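Beta-xylosidase (Uncultured organism, PDB 4MLG) is a calcium-containing beta-propeller enzyme of glycoside hydrolase family 43 that probably cleaves xylose units from the non-reducing ends of xylo-oligosaccharides. Local coordinates at residues R5-G10 and R301-A306; N42-N47 and A79-W84; F90-Y95 and L188-L193. All blocks are in the same frame, centred on the assembly; numbering follows the deposited sequence.

Interaction 1. Residues R5-G10 and R301-A306; sequences RYLVPG and RSLKVA. With SO4 (sulfate ion), chain N.
L7 points at the strand opposite and fills the tight end of this contact. Its CB lies 3.6 Å from L303 CD1, and its CD2 reaches V305 CG1 at 3.7 Å, the side chains of L7 and V305 crossing at about a right angle. V8 adds CG2 against the same CD1 of L303. F287 presses on L7 from strand 283-290 of the same blade, and M56 from strand 50-56 of the adjoining sheet. Two backbone bonds run beside it: R5 N to V305 O at 3.0 Å and V305 N to R5 O at 2.9 Å. They mark R5 and V305 as an antiparallel hydrogen-bonded pair, and the next pair along, Y6 with K304, is non-hydrogen-bonded. In this propeller the short strand 5-6 comes from the N-terminus and forms the outer edge of a four-stranded blade whose other strands come from the C-terminal end, so the two ends of the chain close the ring here in the manner of a Velcro closure. On the face of the blade carrying Y6 and K304, these side chains run side by side. K304 CB sits over one face of the ring, 4.2 Å from its centroid. The lysine then bends at chi3 (-58°), which swings CE round toward the ring's CZ, and NZ donates to Y6 OH at 3.2 Å. D290 takes both ends, pairing with the ammonium and bonding the hydroxyl. Beyond L7 the two backbones part, and the looser side is bridged by solvent: a water donates to V8 O and lies 3.1 Å from S302 OG. R5 also turns away from the strand opposite, its extended chain leading the guanidinium to the backbone oxygen of G62.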
loop_
_atom_site.group_PDB
_atom_site.type_symbol
_atom_site.label_atom_id
_atom_site.label_comp_id
_atom_site.label_asym_id
_atom_site.label_seq_id
_atom_site.Cartn_x
_atom_site.Cartn_y
_atom_site.Cartn_z
ATOM N N ARG A 5 -19.446 31.232 15.586
ATOM C CA ARG A 5 -20.741 30.885 15.015
ATOM C C ARG A 5 -20.763 29.453 14.492
ATOM O O ARG A 5 -19.891 29.052 13.721
ATOM C CB ARG A 5 -21.093 31.854 13.884
ATOM C CG ARG A 5 -22.354 31.488 13.121
ATOM C CD ARG A 5 -22.489 32.304 11.845
ATOM N NE ARG A 5 -23.646 31.890 11.056
ATOM C CZ ARG A 5 -23.920 32.341 9.836
ATOM N NH1 ARG A 5 -23.117 33.224 9.257
ATOM N NH2 ARG A 5 -24.996 31.908 9.195
ATOM N N TYR A 6 -21.760 28.683 14.921
ATOM C CA TYR A 6 -21.967 27.336 14.401
ATOM C C TYR A 6 -22.700 27.404 13.064
ATOM O O TYR A 6 -23.733 28.065 12.948
ATOM C CB TYR A 6 -22.746 26.480 15.402
ATOM C CG TYR A 6 -21.932 26.055 16.605
ATOM C CD1 TYR A 6 -21.166 24.898 16.571
ATOM C CD2 TYR A 6 -21.928 26.810 17.771
ATOM C CE1 TYR A 6 -20.418 24.503 17.664
ATOM C CE2 TYR A 6 -21.183 26.423 18.872
ATOM C CZ TYR A 6 -20.430 25.268 18.811
ATOM O OH TYR A 6 -19.686 24.874 19.901
ATOM N N LEU A 7 -22.163 26.719 12.060
ATOM C CA LEU A 7 -22.675 26.835 10.698
ATOM C C LEU A 7 -23.700 25.761 10.338
ATOM O O LEU A 7 -24.727 26.059 9.728
ATOM C CB LEU A 7 -21.519 26.820 9.697
ATOM C CG LEU A 7 -20.458 27.899 9.917
ATOM C CD1 LEU A 7 -19.325 27.754 8.918
ATOM C CD2 LEU A 7 -21.087 29.278 9.822
ATOM N N VAL A 8 -23.418 24.515 10.703
ATOM C CA VAL A 8 -24.326 23.412 10.398
ATOM C C VAL A 8 -24.802 22.716 11.671
ATOM O O VAL A 8 -24.146 21.801 12.169
ATOM C CB VAL A 8 -23.673 22.379 9.462
ATOM C CG1 VAL A 8 -24.685 21.312 9.066
ATOM C CG2 VAL A 8 -23.115 23.065 8.227
ATOM N N PRO A 9 -25.952 23.158 12.203
ATOM C CA PRO A 9 -26.535 22.612 13.434
ATOM C C PRO A 9 -27.257 21.285 13.205
ATOM O O PRO A 9 -27.393 20.495 14.138
ATOM C CB PRO A 9 -27.552 23.687 13.849
ATOM C CG PRO A 9 -27.254 24.889 12.990
ATOM C CD PRO A 9 -26.695 24.333 11.727
ATOM N N GLY A 10 -27.711 21.050 11.977
ATOM C CA GLY A 10 -28.504 19.875 11.665
ATOM C C GLY A 10 -27.731 18.569 11.599
ATOM O O GLY A 10 -28.295 17.497 11.827
ATOM N N ARG A 301 -18.647 15.683 15.912
ATOM C CA ARG A 301 -18.134 17.046 15.947
ATOM C C ARG A 301 -18.972 18.002 15.104
ATOM O O ARG A 301 -19.473 17.634 14.044
ATOM C CB ARG A 301 -16.679 17.056 15.474
ATOM C CG ARG A 301 -15.758 16.190 16.321
ATOM C CD ARG A 301 -14.491 15.797 15.577
ATOM N NE ARG A 301 -14.748 14.816 14.525
ATOM C CZ ARG A 301 -13.805 14.266 13.768
ATOM N NH1 ARG A 301 -12.532 14.596 13.943
ATOM N NH2 ARG A 301 -14.132 13.384 12.834
ATOM N N SER A 302 -19.121 19.231 15.588
ATOM C CA SER A 302 -19.877 20.252 14.875
ATOM C C SER A 302 -18.951 21.396 14.484
ATOM O O SER A 302 -18.263 21.959 15.334
ATOM C CB SER A 302 -21.017 20.776 15.746
ATOM O OG SER A 302 -21.830 19.714 16.214
ATOM N N LEU A 303 -18.932 21.739 13.200
ATOM C CA LEU A 303 -18.026 22.778 12.724
ATOM C C LEU A 303 -18.470 24.182 13.125
ATOM O O LEU A 303 -19.662 24.457 13.261
ATOM C CB LEU A 303 -17.786 22.677 11.210
ATOM C CG LEU A 303 -18.933 22.444 10.221
ATOM C CD1 LEU A 303 -19.922 23.594 10.202
ATOM C CD2 LEU A 303 -18.363 22.227 8.832
ATOM N N LYS A 304 -17.494 25.063 13.315
ATOM C CA LYS A 304 -17.763 26.422 13.758
ATOM C C LYS A 304 -16.697 27.378 13.232
ATOM O O LYS A 304 -15.606 26.955 12.850
ATOM C CB LYS A 304 -17.823 26.472 15.285
ATOM C CG LYS A 304 -16.571 25.946 15.969
ATOM C CD LYS A 304 -16.771 25.810 17.468
ATOM C CE LYS A 304 -17.160 27.136 18.098
ATOM N NZ LYS A 304 -17.361 27.021 19.569
ATOM N N VAL A 305 -17.014 28.667 13.213
ATOM C CA VAL A 305 -16.089 29.659 12.681
ATOM C C VAL A 305 -15.865 30.814 13.655
ATOM O O VAL A 305 -16.812 31.356 14.228
ATOM C CB VAL A 305 -16.561 30.193 11.307
ATOM C CG1 VAL A 305 -18.011 30.655 11.374
ATOM C CG2 VAL A 305 -15.652 31.311 10.818
ATOM N N ALA A 306 -14.599 31.171 13.849
ATOM C CA ALA A 306 -14.234 32.305 14.686
ATOM C C ALA A 306 -13.308 33.235 13.914
ATOM O O ALA A 306 -12.464 32.779 13.139
ATOM C CB ALA A 306 -13.564 31.830 15.961
HETATM S S SO4 N . -8.987 13.163 11.802
HETATM O O1 SO4 N . -10.425 13.262 11.575
HETATM O O2 SO4 N . -8.409 14.501 11.881
HETATM O O3 SO4 N . -8.740 12.448 13.052
HETATM O O4 SO4 N . -8.373 12.443 10.690
HETATM O O HOH W 1 -24.428 20.267 14.568
HETATM O O HOH W 2 -22.011 23.953 12.701
#

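Interaction 2. Residues N42-N47 and A79-W84; sequences NGDHFN and AGRQLW
W84 turns the NE1 edge of its indole to the carbonyl of F46, donating to F46 O at 3.0 Å (N-H...O angle 157°), while F46 CB lies off the ring plane beside CZ2, 4.1 Å away. Q82 grips the same carbonyl: its NE2 donates to F46 O at 3.3 Å, from above the carbonyl plane and from the opposite face to the indole. Q82 gets there with CG anti to its own carbonyl carbon (chi1 -63°) and an extended chain beyond, its CG passing N47 OD1 at 3.7 Å. Two donors thus hold the carbonyl of a residue that is itself the centre of an inverse gamma turn and closes a type I turn begun at G43. A phenylalanine in place of W84 has no indole N-H, and F46 O would probably lose one of these two donors and be freer to tilt. At the outer end, R81 NH1 makes a salt bridge to D44 OD1 at 3.0 Å; the oxygen lies near the guanidinium plane, but the nitrogen approaches from above the carboxylate plane. A water donating to both N42 O and D44 OD1 ties the residue just before the turn to this carboxylate. R81 also pairs through NE with D106, so its guanidinium is fixed from two directions. The loop 42-47, between the strands 24-32 and 50-56, is fastened to the start of strand 81-91, an edge strand of its propeller blade. There G80 and R81 form a classic beta bulge opposite K102 of strand 94-102, and W84 packs on P100 and meets the ring of F108.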
loop_
_atom_site.group_PDB
_atom_site.type_symbol
_atom_site.label_atom_id
_atom_site.label_comp_id
_atom_site.label_asym_id
_atom_site.label_seq_id
_atom_site.Cartn_x
_atom_site.Cartn_y
_atom_site.Cartn_z
ATOM N N ASN A 42 -7.138 2.794 17.763
ATOM C CA ASN A 42 -6.876 2.869 16.327
ATOM C C ASN A 42 -7.856 3.780 15.592
ATOM O O ASN A 42 -7.795 3.915 14.371
ATOM C CB ASN A 42 -6.864 1.470 15.701
ATOM C CG ASN A 42 -8.109 0.664 16.038
ATOM O OD1 ASN A 42 -9.191 1.218 16.227
ATOM N ND2 ASN A 42 -7.955 -0.653 16.115
ATOM N N GLY A 43 -8.763 4.393 16.345
ATOM C CA GLY A 43 -9.703 5.348 15.790
ATOM C C GLY A 43 -10.758 4.735 14.891
ATOM O O GLY A 43 -11.176 5.353 13.912
ATOM N N ASP A 44 -11.194 3.523 15.220
ATOM C CA ASP A 44 -12.246 2.859 14.453
ATOM C C ASP A 44 -13.578 3.599 14.565
ATOM O O ASP A 44 -14.409 3.533 13.659
ATOM C CB ASP A 44 -12.411 1.401 14.892
ATOM C CG ASP A 44 -11.380 0.480 14.266
ATOM O OD1 ASP A 44 -10.867 0.813 13.177
ATOM O OD2 ASP A 44 -11.085 -0.579 14.860
ATOM N N HIS A 45 -13.775 4.305 15.675
ATOM C CA HIS A 45 -15.003 5.070 15.884
ATOM C C HIS A 45 -15.107 6.252 14.923
ATOM O O HIS A 45 -16.194 6.782 14.693
ATOM C CB HIS A 45 -15.116 5.542 17.336
ATOM C CG HIS A 45 -13.895 6.244 17.841
ATOM N ND1 HIS A 45 -12.784 5.568 18.298
ATOM C CD2 HIS A 45 -13.611 7.562 17.967
ATOM C CE1 HIS A 45 -11.868 6.439 18.681
ATOM N NE2 HIS A 45 -12.345 7.656 18.491
ATOM N N PHE A 46 -13.972 6.665 14.368
ATOM C CA PHE A 46 -13.970 7.652 13.298
ATOM C C PHE A 46 -14.268 6.952 11.979
ATOM O O PHE A 46 -13.386 6.783 11.138
ATOM C CB PHE A 46 -12.623 8.372 13.224
ATOM C CG PHE A 46 -12.352 9.274 14.394
ATOM C CD1 PHE A 46 -13.063 10.450 14.556
ATOM C CD2 PHE A 46 -11.380 8.950 15.325
ATOM C CE1 PHE A 46 -12.814 11.284 15.629
ATOM C CE2 PHE A 46 -11.125 9.782 16.402
ATOM C CZ PHE A 46 -11.844 10.949 16.553
ATOM N N ASN A 47 -15.520 6.543 11.811
ATOM C CA ASN A 47 -15.919 5.749 10.658
ATOM C C ASN A 47 -16.744 6.554 9.662
ATOM O O ASN A 47 -17.831 6.135 9.267
ATOM C CB ASN A 47 -16.710 4.521 11.117
ATOM C CG ASN A 47 -16.777 3.437 10.060
ATOM O OD1 ASN A 47 -15.862 3.287 9.249
ATOM N ND2 ASN A 47 -17.864 2.674 10.063
ATOM N N ALA A 79 -11.796 1.523 -2.649
ATOM C CA ALA A 79 -12.216 1.839 -1.288
ATOM C C ALA A 79 -12.098 0.688 -0.298
ATOM O O ALA A 79 -12.446 -0.456 -0.598
ATOM C CB ALA A 79 -13.634 2.384 -1.282
ATOM N N GLY A 80 -11.593 1.016 0.886
ATOM C CA GLY A 80 -11.602 0.112 2.016
ATOM C C GLY A 80 -12.569 0.655 3.049
ATOM O O GLY A 80 -13.714 0.213 3.126
ATOM N N ARG A 81 -12.113 1.632 3.828
ATOM C CA ARG A 81 -12.959 2.276 4.829
ATOM C C ARG A 81 -12.386 3.605 5.316
ATOM O O ARG A 81 -11.202 3.893 5.124
ATOM C CB ARG A 81 -13.190 1.341 6.021
ATOM C CG ARG A 81 -11.917 0.877 6.708
ATOM C CD ARG A 81 -12.214 -0.227 7.707
ATOM N NE ARG A 81 -11.008 -0.717 8.367
ATOM C CZ ARG A 81 -10.615 -0.339 9.577
ATOM N NH1 ARG A 81 -11.333 0.538 10.265
ATOM N NH2 ARG A 81 -9.505 -0.839 10.104
ATOM N N GLN A 82 -13.254 4.410 5.927
ATOM C CA GLN A 82 -12.871 5.645 6.616
ATOM C C GLN A 82 -12.389 6.781 5.708
ATOM O O GLN A 82 -11.205 6.873 5.384
ATOM C CB GLN A 82 -11.846 5.355 7.720
ATOM C CG GLN A 82 -12.379 4.456 8.829
ATOM C CD GLN A 82 -11.284 3.922 9.730
ATOM O OE1 GLN A 82 -10.370 3.237 9.275
ATOM N NE2 GLN A 82 -11.371 4.233 11.018
ATOM N N LEU A 83 -13.322 7.643 5.309
ATOM C CA LEU A 83 -12.995 8.876 4.599
ATOM C C LEU A 83 -12.689 9.977 5.601
ATOM O O LEU A 83 -13.601 10.542 6.203
ATOM C CB LEU A 83 -14.166 9.324 3.725
ATOM C CG LEU A 83 -14.272 8.768 2.309
ATOM C CD1 LEU A 83 -15.474 9.372 1.599
ATOM C CD2 LEU A 83 -12.994 9.047 1.536
ATOM N N TRP A 84 -11.410 10.290 5.778
ATOM C CA TRP A 84 -11.017 11.290 6.763
ATOM C C TRP A 84 -10.865 12.688 6.154
ATOM O O TRP A 84 -11.442 12.975 5.105
ATOM C CB TRP A 84 -9.761 10.841 7.521
ATOM C CG TRP A 84 -10.037 9.724 8.503
ATOM C CD1 TRP A 84 -11.211 9.042 8.659
ATOM C CD2 TRP A 84 -9.128 9.174 9.469
ATOM N NE1 TRP A 84 -11.089 8.104 9.655
ATOM C CE2 TRP A 84 -9.820 8.164 10.168
ATOM C CE3 TRP A 84 -7.797 9.436 9.808
ATOM C CZ2 TRP A 84 -9.226 7.416 11.185
ATOM C CZ3 TRP A 84 -7.209 8.692 10.818
ATOM C CH2 TRP A 84 -7.923 7.695 11.494
HETATM O O HOH W 3 -9.565 3.136 12.329
HETATM O O HOH W 4 -16.037 4.191 5.904
#

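Interaction 3. Residues F90-Y95 and L188-L193; sequences FRNGKY and LREDML
A tight beta hairpin, with a type I' turn from R91 to K94, links the strands 81-91 and 94-102 of one propeller blade, and its R91 and N92 reach across to a type I turn, R189 to M192, that follows strand 184-188 of another sheet. The contact therefore fastens two blades together through their connecting turns. R91 carries most of it. CG stands anti to the backbone N (chi1 -171°) and the chain stays extended as far as NE, which carries the guanidinium over the opposite turn. There E190 comes over one of its faces: CA lies 3.6 Å above the plane, offset toward the rim, and CG is 3.4 Å from NH2. The glutamate crosses the arginine at about a right angle, and its carboxylate stays beyond salt-bridge range, with OE2 4.1 Å from NH2; the opposite charges would still be expected to attract, weakly. At the guanidinium's edge, near its plane, sits the sulphur of M192, which takes a weak hydrogen bond from NH1 at 3.5 Å. The same sulphur touches R91 CD at 3.6 Å, so M192 meets both the aliphatic part of the arginine and its polar end. Y147, on strand 147-151, packs against both R91 and M192. The receiving turn is braced by its own salt bridge, R189 NE to D191 OD1 at 2.7 Å, approached on the syn side, and by the backbone bond from M192 N to R189 O. The outer tie between the two turns is made by N92, whose ND2 donates to E190 O at 2.9 Å, with that oxygen lying 2° out of the amide plane of N92.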
loop_
_atom_site.group_PDB
_atom_site.type_symbol
_atom_site.label_atom_id
_atom_site.label_comp_id
_atom_site.label_asym_id
_atom_site.label_seq_id
_atom_site.Cartn_x
_atom_site.Cartn_y
_atom_site.Cartn_z
ATOM N N PHE A 90 -7.983 24.233 -6.894
ATOM C CA PHE A 90 -8.444 24.602 -8.228
ATOM C C PHE A 90 -7.273 24.802 -9.184
ATOM O O PHE A 90 -6.414 25.656 -8.958
ATOM C CB PHE A 90 -9.297 25.872 -8.169
ATOM C CG PHE A 90 -9.765 26.350 -9.513
ATOM C CD1 PHE A 90 -10.734 25.650 -10.212
ATOM C CD2 PHE A 90 -9.236 27.499 -10.077
ATOM C CE1 PHE A 90 -11.169 26.087 -11.452
ATOM C CE2 PHE A 90 -9.665 27.942 -11.317
ATOM C CZ PHE A 90 -10.634 27.234 -12.004
ATOM N N ARG A 91 -7.243 24.009 -10.250
ATOM C CA ARG A 91 -6.199 24.118 -11.261
ATOM C C ARG A 91 -6.693 23.588 -12.603
ATOM O O ARG A 91 -7.478 22.638 -12.652
ATOM C CB ARG A 91 -4.944 23.360 -10.821
ATOM C CG ARG A 91 -3.727 23.590 -11.708
ATOM C CD ARG A 91 -2.505 22.861 -11.170
ATOM N NE ARG A 91 -1.280 23.239 -11.869
ATOM C CZ ARG A 91 -0.064 22.829 -11.520
ATOM N NH1 ARG A 91 0.093 22.028 -10.476
ATOM N NH2 ARG A 91 0.997 23.220 -12.214
ATOM N N ASN A 92 -6.236 24.218 -13.684
ATOM C CA ASN A 92 -6.589 23.810 -15.043
ATOM C C ASN A 92 -8.089 23.871 -15.312
ATOM O O ASN A 92 -8.614 23.103 -16.117
ATOM C CB ASN A 92 -6.057 22.405 -15.345
ATOM C CG ASN A 92 -4.581 22.262 -15.035
ATOM O OD1 ASN A 92 -3.778 23.137 -15.361
ATOM N ND2 ASN A 92 -4.215 21.157 -14.396
ATOM N N GLY A 93 -8.775 24.784 -14.630
ATOM C CA GLY A 93 -10.208 24.942 -14.795
ATOM C C GLY A 93 -11.018 23.856 -14.110
ATOM O O GLY A 93 -12.235 23.778 -14.284
ATOM N N LYS A 94 -10.348 23.014 -13.329
ATOM C CA LYS A 94 -11.028 21.933 -12.622
ATOM C C LYS A 94 -10.706 21.931 -11.130
ATOM O O LYS A 94 -9.728 22.538 -10.694
ATOM C CB LYS A 94 -10.679 20.579 -13.246
ATOM C CG LYS A 94 -11.202 20.399 -14.662
ATOM C CD LYS A 94 -10.827 19.037 -15.225
ATOM C CE LYS A 94 -9.320 18.884 -15.345
ATOM N NZ LYS A 94 -8.722 19.905 -16.251
ATOM N N TYR A 95 -11.537 21.243 -10.354
ATOM C CA TYR A 95 -11.350 21.161 -8.909
ATOM C C TYR A 95 -10.925 19.755 -8.494
ATOM O O TYR A 95 -11.633 18.780 -8.748
ATOM C CB TYR A 95 -12.629 21.574 -8.178
ATOM C CG TYR A 95 -13.026 23.019 -8.397
ATOM C CD1 TYR A 95 -12.714 23.996 -7.458
ATOM C CD2 TYR A 95 -13.711 23.407 -9.540
ATOM C CE1 TYR A 95 -13.075 25.318 -7.653
ATOM C CE2 TYR A 95 -14.074 24.725 -9.746
ATOM C CZ TYR A 95 -13.756 25.676 -8.798
ATOM O OH TYR A 95 -14.118 26.989 -9.002
ATOM N N LEU A 188 3.045 18.496 -6.424
ATOM C CA LEU A 188 2.199 17.778 -7.367
ATOM C C LEU A 188 2.521 18.197 -8.797
ATOM O O LEU A 188 2.827 19.362 -9.055
ATOM C CB LEU A 188 0.723 18.047 -7.071
ATOM C CG LEU A 188 0.177 17.518 -5.746
ATOM C CD1 LEU A 188 -1.198 18.099 -5.467
ATOM C CD2 LEU A 188 0.121 15.998 -5.767
ATOM N N ARG A 189 2.458 17.248 -9.725
ATOM C CA ARG A 189 2.649 17.566 -11.135
ATOM C C ARG A 189 1.393 18.242 -11.682
ATOM O O ARG A 189 0.363 18.278 -11.011
ATOM C CB ARG A 189 3.015 16.318 -11.941
ATOM C CG ARG A 189 1.999 15.195 -11.869
ATOM C CD ARG A 189 2.437 14.001 -12.707
ATOM N NE ARG A 189 1.307 13.158 -13.087
ATOM C CZ ARG A 189 1.418 11.935 -13.595
ATOM N NH1 ARG A 189 2.615 11.395 -13.778
ATOM N NH2 ARG A 189 0.329 11.247 -13.912
ATOM N N GLU A 190 1.482 18.768 -12.899
ATOM C CA GLU A 190 0.455 19.670 -13.421
ATOM C C GLU A 190 -0.940 19.057 -13.579
ATOM O O GLU A 190 -1.944 19.744 -13.395
ATOM C CB GLU A 190 0.913 20.308 -14.736
ATOM C CG GLU A 190 0.144 21.569 -15.103
ATOM C CD GLU A 190 0.871 22.420 -16.126
ATOM O OE1 GLU A 190 1.809 21.905 -16.771
ATOM O OE2 GLU A 190 0.509 23.606 -16.279
ATOM N N ASP A 191 -1.010 17.771 -13.911
ATOM C CA ASP A 191 -2.307 17.123 -14.092
ATOM C C ASP A 191 -2.971 16.798 -12.753
ATOM O O ASP A 191 -4.111 16.334 -12.711
ATOM C CB ASP A 191 -2.192 15.873 -14.975
ATOM C CG ASP A 191 -1.447 14.739 -14.298
ATOM O OD1 ASP A 191 -0.703 15.001 -13.333
ATOM O OD2 ASP A 191 -1.602 13.581 -14.739
ATOM N N MET A 192 -2.236 17.040 -11.670
ATOM C CA MET A 192 -2.755 16.924 -10.306
ATOM C C MET A 192 -3.231 15.520 -9.942
ATOM O O MET A 192 -4.058 15.355 -9.047
ATOM C CB MET A 192 -3.878 17.941 -10.071
ATOM C CG MET A 192 -3.458 19.386 -10.285
ATOM S SD MET A 192 -2.291 19.969 -9.043
ATOM C CE MET A 192 -3.380 20.238 -7.646
ATOM N N LEU A 193 -2.702 14.511 -10.628
ATOM C CA LEU A 193 -3.103 13.131 -10.377
ATOM C C LEU A 193 -2.028 12.351 -9.627
ATOM O O LEU A 193 -2.322 11.366 -8.950
ATOM C CB LEU A 193 -3.441 12.422 -11.689
ATOM C CG LEU A 193 -4.557 13.042 -12.530
ATOM C CD1 LEU A 193 -4.838 12.191 -13.759
ATOM C CD2 LEU A 193 -5.818 13.229 -11.700
#

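Overall arrangement
Interactions 1 and 2 touch where R301 NH2 lies 3.6 Å from F46 CD1, although the centres of the two interactions are about 22 Å apart. Both also reach one sulfate ion, bound weakly by R301 NH1 and about 3 Å from the side chain of W84; it probably comes from the crystallisation liquor. D85, directly after W84, and H274 bind the calcium ion, which, as in related propellers, probably lies near the active site, about 9 Å from the W84 side chain and 11 Å from that of L303. Interaction 3 uses the far end of strand 81-91, which interaction 2 holds at its start; the nearest atoms of these two contacts are about 14 Å apart.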